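PDB 5H3H: abhydrolase domain-containing protein from Exiguobacterium antarcticum, which acts as an esterase of the alpha/beta hydrolase fold, hydrolysing ester bonds and probably also working as a perhydrolase. Local coordinates for residues L106-A120 against G204-H216. Sequence-based numbering, arbitrary orientation.
Sequences LLNHGESNVSKLILA and GLPKITVDTLIMH
The carboxylate of Glu111 has CG2 of Val210 lying over one face, 3.4 Å from CD, while Thr209 meets its two oxygens. Thr209 N donates to Glu111 OE1 over 2.7 Å, on the syn side and 21° out of the carboxylate plane; the hydroxyl OG1 adds a weak bond to OE2. A glutamate suits this turn because its chain, extended beyond CG, carries two acceptors across to the backbone just ahead of strand 211-217. Cutting it back to an alanine is likely to leave the Thr209 amide without its acceptor and to take away much of the packing on Val210 CG2. The other methyl of Val210, CG1, anti to the backbone N (chi1 -167°), reaches Lys116 CA at 3.6 Å while CG2 stays against the carboxylate face. A water accepts from Asp211 N and donates to Ser115 O, bridging the two segments where they converge. Beyond it, strands 116-120 and 211-216 run parallel, 15° apart, as neighbours in the central sheet of the alpha/beta hydrolase fold. Leu117 N bonds to Asp211 O at 2.9 Å, and Leu117 O, Leu119 N and Leu119 O continue the ladder to Leu213 and Met215. On one face, Leu119 and Ile214 point the same way, and their long apolar ends suit this buried layer against helix 225-234, the CD1 methyls packing 3.5 Å apart. At the other end, the Leu107 and Ile208 side chains cross at about a right angle, their CD1 methyls 3.5 Å apart, and Leu107 CD2 lies 3.9 Å from Gly204 CA, where any side chain would collide.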
loop_
_atom_site.group_PDB
_atom_site.type_symbol
_atom_site.label_atom_id
_atom_site.label_comp_id
_atom_site.label_asym_id
_atom_site.label_seq_id
_atom_site.Cartn_x
_atom_site.Cartn_y
_atom_site.Cartn_z
ATOM N N LEU B 106 1.456 -3.394 6.673
ATOM C CA LEU B 106 0.169 -2.864 6.087
ATOM C C LEU B 106 0.358 -1.555 5.309
ATOM O O LEU B 106 -0.244 -1.395 4.234
ATOM C CB LEU B 106 -0.899 -2.697 7.138
ATOM C CG LEU B 106 -1.939 -3.767 7.485
ATOM C CD1 LEU B 106 -1.913 -5.106 6.767
ATOM C CD2 LEU B 106 -2.073 -3.928 8.994
ATOM N N LEU B 107 1.152 -0.635 5.849
ATOM C CA LEU B 107 1.418 0.615 5.168
ATOM C C LEU B 107 2.219 0.403 3.879
ATOM O O LEU B 107 1.959 1.026 2.914
ATOM C CB LEU B 107 2.182 1.615 6.046
ATOM C CG LEU B 107 1.505 2.603 7.022
ATOM C CD1 LEU B 107 -0.011 2.585 7.042
ATOM C CD2 LEU B 107 2.120 2.441 8.406
ATOM N N ASN B 108 3.236 -0.428 3.916
ATOM C CA ASN B 108 4.125 -0.580 2.743
ATOM C C ASN B 108 3.634 -1.507 1.654
ATOM O O ASN B 108 4.010 -1.333 0.489
ATOM C CB ASN B 108 5.546 -0.939 3.166
ATOM C CG ASN B 108 6.228 0.196 3.872
ATOM O OD1 ASN B 108 5.673 1.275 4.018
ATOM N ND2 ASN B 108 7.466 -0.020 4.276
ATOM N N HIS B 109 2.805 -2.474 2.022
ATOM C CA HIS B 109 2.284 -3.410 1.077
ATOM C C HIS B 109 0.765 -3.487 0.938
ATOM O O HIS B 109 0.304 -4.301 0.175
ATOM C CB HIS B 109 2.865 -4.751 1.407
ATOM C CG HIS B 109 4.342 -4.715 1.481
ATOM N ND1 HIS B 109 5.145 -5.001 0.399
ATOM C CD2 HIS B 109 5.171 -4.325 2.481
ATOM C CE1 HIS B 109 6.411 -4.836 0.743
ATOM N NE2 HIS B 109 6.454 -4.436 2.005
ATOM N N GLY B 110 0.008 -2.637 1.634
ATOM C CA GLY B 110 -1.468 -2.656 1.552
ATOM C C GLY B 110 -2.146 -3.787 2.329
ATOM O O GLY B 110 -1.491 -4.716 2.853
ATOM N N GLU B 111 -3.462 -3.770 2.293
ATOM C CA GLU B 111 -4.314 -4.644 3.097
ATOM C C GLU B 111 -5.053 -5.734 2.330
ATOM O O GLU B 111 -5.841 -6.473 2.914
ATOM C CB GLU B 111 -5.289 -3.746 3.879
ATOM C CG GLU B 111 -4.517 -2.625 4.606
ATOM C CD GLU B 111 -5.347 -1.400 5.014
ATOM O OE1 GLU B 111 -5.006 -0.774 6.058
ATOM O OE2 GLU B 111 -6.304 -1.039 4.281
ATOM N N SER B 112 -4.792 -5.889 1.030
ATOM C CA SER B 112 -5.584 -6.874 0.219
ATOM C C SER B 112 -5.517 -8.337 0.650
ATOM O O SER B 112 -6.448 -9.076 0.366
ATOM C CB SER B 112 -5.245 -6.806 -1.273
ATOM O OG SER B 112 -6.309 -7.443 -2.013
ATOM N N ASN B 113 -4.453 -8.769 1.357
ATOM C CA ASN B 113 -4.380 -10.174 1.859
ATOM C C ASN B 113 -4.797 -10.347 3.298
ATOM O O ASN B 113 -4.835 -11.475 3.787
ATOM C CB ASN B 113 -2.928 -10.695 1.739
ATOM C CG ASN B 113 -2.473 -10.793 0.288
ATOM O OD1 ASN B 113 -2.907 -11.669 -0.430
ATOM N ND2 ASN B 113 -1.648 -9.868 -0.144
ATOM N N VAL B 114 -5.051 -9.246 3.991
ATOM C CA VAL B 114 -5.302 -9.284 5.483
ATOM C C VAL B 114 -6.738 -8.907 5.823
ATOM O O VAL B 114 -7.193 -7.819 5.515
ATOM C CB VAL B 114 -4.399 -8.296 6.238
ATOM C CG1 VAL B 114 -4.657 -8.301 7.758
ATOM C CG2 VAL B 114 -2.960 -8.583 5.935
ATOM N N SER B 115 -7.438 -9.801 6.478
ATOM C CA SER B 115 -8.807 -9.523 6.913
ATOM C C SER B 115 -8.901 -8.798 8.280
ATOM O O SER B 115 -9.802 -7.980 8.496
ATOM C CB SER B 115 -9.568 -10.811 6.956
ATOM O OG SER B 115 -9.238 -11.521 8.117
ATOM N N LYS B 116 -7.988 -9.102 9.196
ATOM C CA LYS B 116 -7.952 -8.417 10.496
ATOM C C LYS B 116 -6.552 -8.368 11.104
ATOM O O LYS B 116 -5.698 -9.215 10.799
ATOM C CB LYS B 116 -8.937 -9.070 11.431
ATOM C CG LYS B 116 -8.634 -10.498 11.750
ATOM C CD LYS B 116 -9.809 -11.182 12.454
ATOM C CE LYS B 116 -10.931 -11.490 11.483
ATOM N NZ LYS B 116 -12.039 -12.152 12.247
ATOM N N LEU B 117 -6.348 -7.355 11.942
ATOM C CA LEU B 117 -5.108 -7.081 12.623
ATOM C C LEU B 117 -5.306 -7.177 14.134
ATOM O O LEU B 117 -6.276 -6.652 14.654
ATOM C CB LEU B 117 -4.727 -5.617 12.304
ATOM C CG LEU B 117 -3.464 -5.090 12.970
ATOM C CD1 LEU B 117 -2.303 -5.988 12.577
ATOM C CD2 LEU B 117 -3.141 -3.638 12.667
ATOM N N ILE B 118 -4.378 -7.798 14.832
ATOM C CA ILE B 118 -4.372 -7.815 16.272
ATOM C C ILE B 118 -3.047 -7.240 16.665
ATOM O O ILE B 118 -2.027 -7.621 16.091
ATOM C CB ILE B 118 -4.499 -9.230 16.845
ATOM C CG1 ILE B 118 -5.771 -9.897 16.305
ATOM C CG2 ILE B 118 -4.458 -9.195 18.381
ATOM C CD1 ILE B 118 -5.774 -11.414 16.384
ATOM N N LEU B 119 -3.065 -6.296 17.596
ATOM C CA LEU B 119 -1.856 -5.672 18.054
ATOM C C LEU B 119 -1.813 -5.979 19.556
ATOM O O LEU B 119 -2.659 -5.532 20.251
ATOM C CB LEU B 119 -1.909 -4.156 17.816
ATOM C CG LEU B 119 -1.781 -3.589 16.396
ATOM C CD1 LEU B 119 -1.989 -2.094 16.418
ATOM C CD2 LEU B 119 -0.408 -3.866 15.852
ATOM N N ALA B 120 -0.814 -6.747 20.024
ATOM C CA ALA B 120 -0.781 -7.343 21.371
ATOM C C ALA B 120 0.443 -6.783 22.057
ATOM O O ALA B 120 1.529 -7.042 21.634
ATOM C CB ALA B 120 -0.714 -8.865 21.319
ATOM N N GLY B 204 1.465 7.057 10.242
ATOM C CA GLY B 204 0.881 5.933 9.542
ATOM C C GLY B 204 -0.404 5.370 10.126
ATOM O O GLY B 204 -1.216 4.816 9.367
ATOM N N LEU B 205 -0.570 5.434 11.449
ATOM C CA LEU B 205 -1.776 4.919 12.130
ATOM C C LEU B 205 -3.114 5.287 11.505
ATOM O O LEU B 205 -3.941 4.414 11.260
ATOM C CB LEU B 205 -1.792 5.319 13.628
ATOM C CG LEU B 205 -0.778 4.715 14.616
ATOM C CD1 LEU B 205 -1.272 4.811 16.056
ATOM C CD2 LEU B 205 -0.455 3.268 14.265
ATOM N N PRO B 206 -3.344 6.581 11.216
ATOM C CA PRO B 206 -4.600 6.905 10.495
ATOM C C PRO B 206 -4.751 6.381 9.048
ATOM O O PRO B 206 -5.821 6.563 8.471
ATOM C CB PRO B 206 -4.633 8.431 10.508
ATOM C CG PRO B 206 -3.296 8.881 10.972
ATOM C CD PRO B 206 -2.729 7.785 11.799
ATOM N N LYS B 207 -3.731 5.742 8.473
ATOM C CA LYS B 207 -3.820 5.137 7.134
ATOM C C LYS B 207 -4.262 3.695 7.182
ATOM O O LYS B 207 -4.654 3.118 6.164
ATOM C CB LYS B 207 -2.484 5.241 6.392
ATOM C CG LYS B 207 -2.305 6.579 5.711
ATOM C CD LYS B 207 -1.089 7.334 6.215
ATOM C CE LYS B 207 -1.133 8.793 5.772
ATOM N NZ LYS B 207 0.236 9.396 5.761
ATOM N N ILE B 208 -4.247 3.119 8.378
ATOM C CA ILE B 208 -4.664 1.749 8.559
ATOM C C ILE B 208 -6.167 1.744 8.384
ATOM O O ILE B 208 -6.824 2.613 8.973
ATOM C CB ILE B 208 -4.267 1.245 9.987
ATOM C CG1 ILE B 208 -2.750 1.260 10.110
ATOM C CG2 ILE B 208 -4.841 -0.142 10.281
ATOM C CD1 ILE B 208 -2.053 0.480 9.024
ATOM N N THR B 209 -6.680 0.803 7.565
ATOM C CA THR B 209 -8.128 0.615 7.281
ATOM C C THR B 209 -8.719 -0.683 7.811
ATOM O O THR B 209 -9.935 -0.812 7.887
ATOM C CB THR B 209 -8.406 0.538 5.748
ATOM O OG1 THR B 209 -7.654 1.532 5.066
ATOM C CG2 THR B 209 -9.895 0.705 5.405
ATOM N N VAL B 210 -7.871 -1.653 8.129
ATOM C CA VAL B 210 -8.301 -3.001 8.450
ATOM C C VAL B 210 -8.929 -2.995 9.837
ATOM O O VAL B 210 -8.503 -2.228 10.709
ATOM C CB VAL B 210 -7.089 -3.990 8.524
ATOM C CG1 VAL B 210 -7.572 -5.422 8.541
ATOM C CG2 VAL B 210 -6.138 -3.790 7.354
ATOM N N ASP B 211 -9.897 -3.867 10.029
ATOM C CA ASP B 211 -10.445 -4.189 11.356
ATOM C C ASP B 211 -9.346 -4.540 12.335
ATOM O O ASP B 211 -8.626 -5.501 12.102
ATOM C CB ASP B 211 -11.360 -5.409 11.272
ATOM C CG ASP B 211 -12.756 -5.097 10.649
ATOM O OD1 ASP B 211 -13.053 -3.948 10.246
ATOM O OD2 ASP B 211 -13.565 -6.043 10.574
ATOM N N THR B 212 -9.247 -3.770 13.425
ATOM C CA THR B 212 -8.207 -3.986 14.436
ATOM C C THR B 212 -8.723 -4.293 15.861
ATOM O O THR B 212 -9.750 -3.728 16.326
ATOM C CB THR B 212 -7.225 -2.815 14.401
ATOM O OG1 THR B 212 -6.864 -2.599 13.009
ATOM C CG2 THR B 212 -5.948 -3.112 15.244
ATOM N N LEU B 213 -8.025 -5.231 16.516
ATOM C CA LEU B 213 -8.129 -5.466 17.954
ATOM C C LEU B 213 -6.795 -5.182 18.635
ATOM O O LEU B 213 -5.778 -5.774 18.237
ATOM C CB LEU B 213 -8.472 -6.908 18.215
ATOM C CG LEU B 213 -8.486 -7.309 19.691
ATOM C CD1 LEU B 213 -9.586 -6.501 20.382
ATOM C CD2 LEU B 213 -8.687 -8.804 19.863
ATOM N N ILE B 214 -6.829 -4.343 19.697
ATOM C CA ILE B 214 -5.678 -4.018 20.511
ATOM C C ILE B 214 -5.854 -4.791 21.820
ATOM O O ILE B 214 -6.868 -4.635 22.488
ATOM C CB ILE B 214 -5.582 -2.487 20.847
ATOM C CG1 ILE B 214 -5.768 -1.583 19.611
ATOM C CG2 ILE B 214 -4.280 -2.156 21.598
ATOM C CD1 ILE B 214 -4.841 -1.924 18.488
ATOM N N MET B 215 -4.845 -5.580 22.167
ATOM C CA MET B 215 -4.797 -6.356 23.396
ATOM C C MET B 215 -3.591 -5.769 24.143
ATOM O O MET B 215 -2.481 -5.692 23.549
ATOM C CB MET B 215 -4.581 -7.865 23.064
ATOM C CG MET B 215 -5.856 -8.638 22.786
ATOM S SD MET B 215 -5.767 -10.466 22.704
ATOM C CE MET B 215 -5.222 -10.435 21.078
ATOM N N HIS B 216 -3.755 -5.331 25.416
ATOM C CA HIS B 216 -2.596 -4.774 26.111
ATOM C C HIS B 216 -2.752 -4.898 27.643
ATOM O O HIS B 216 -3.863 -4.727 28.170
ATOM C CB HIS B 216 -2.445 -3.322 25.727
ATOM C CG HIS B 216 -1.046 -2.841 25.678
ATOM N ND1 HIS B 216 -0.459 -2.468 24.500
ATOM C CD2 HIS B 216 -0.148 -2.577 26.654
ATOM C CE1 HIS B 216 0.763 -2.014 24.747
ATOM N NE2 HIS B 216 0.973 -2.084 26.051
HETATM O O HOH W 1 -10.719 -5.436 7.707
#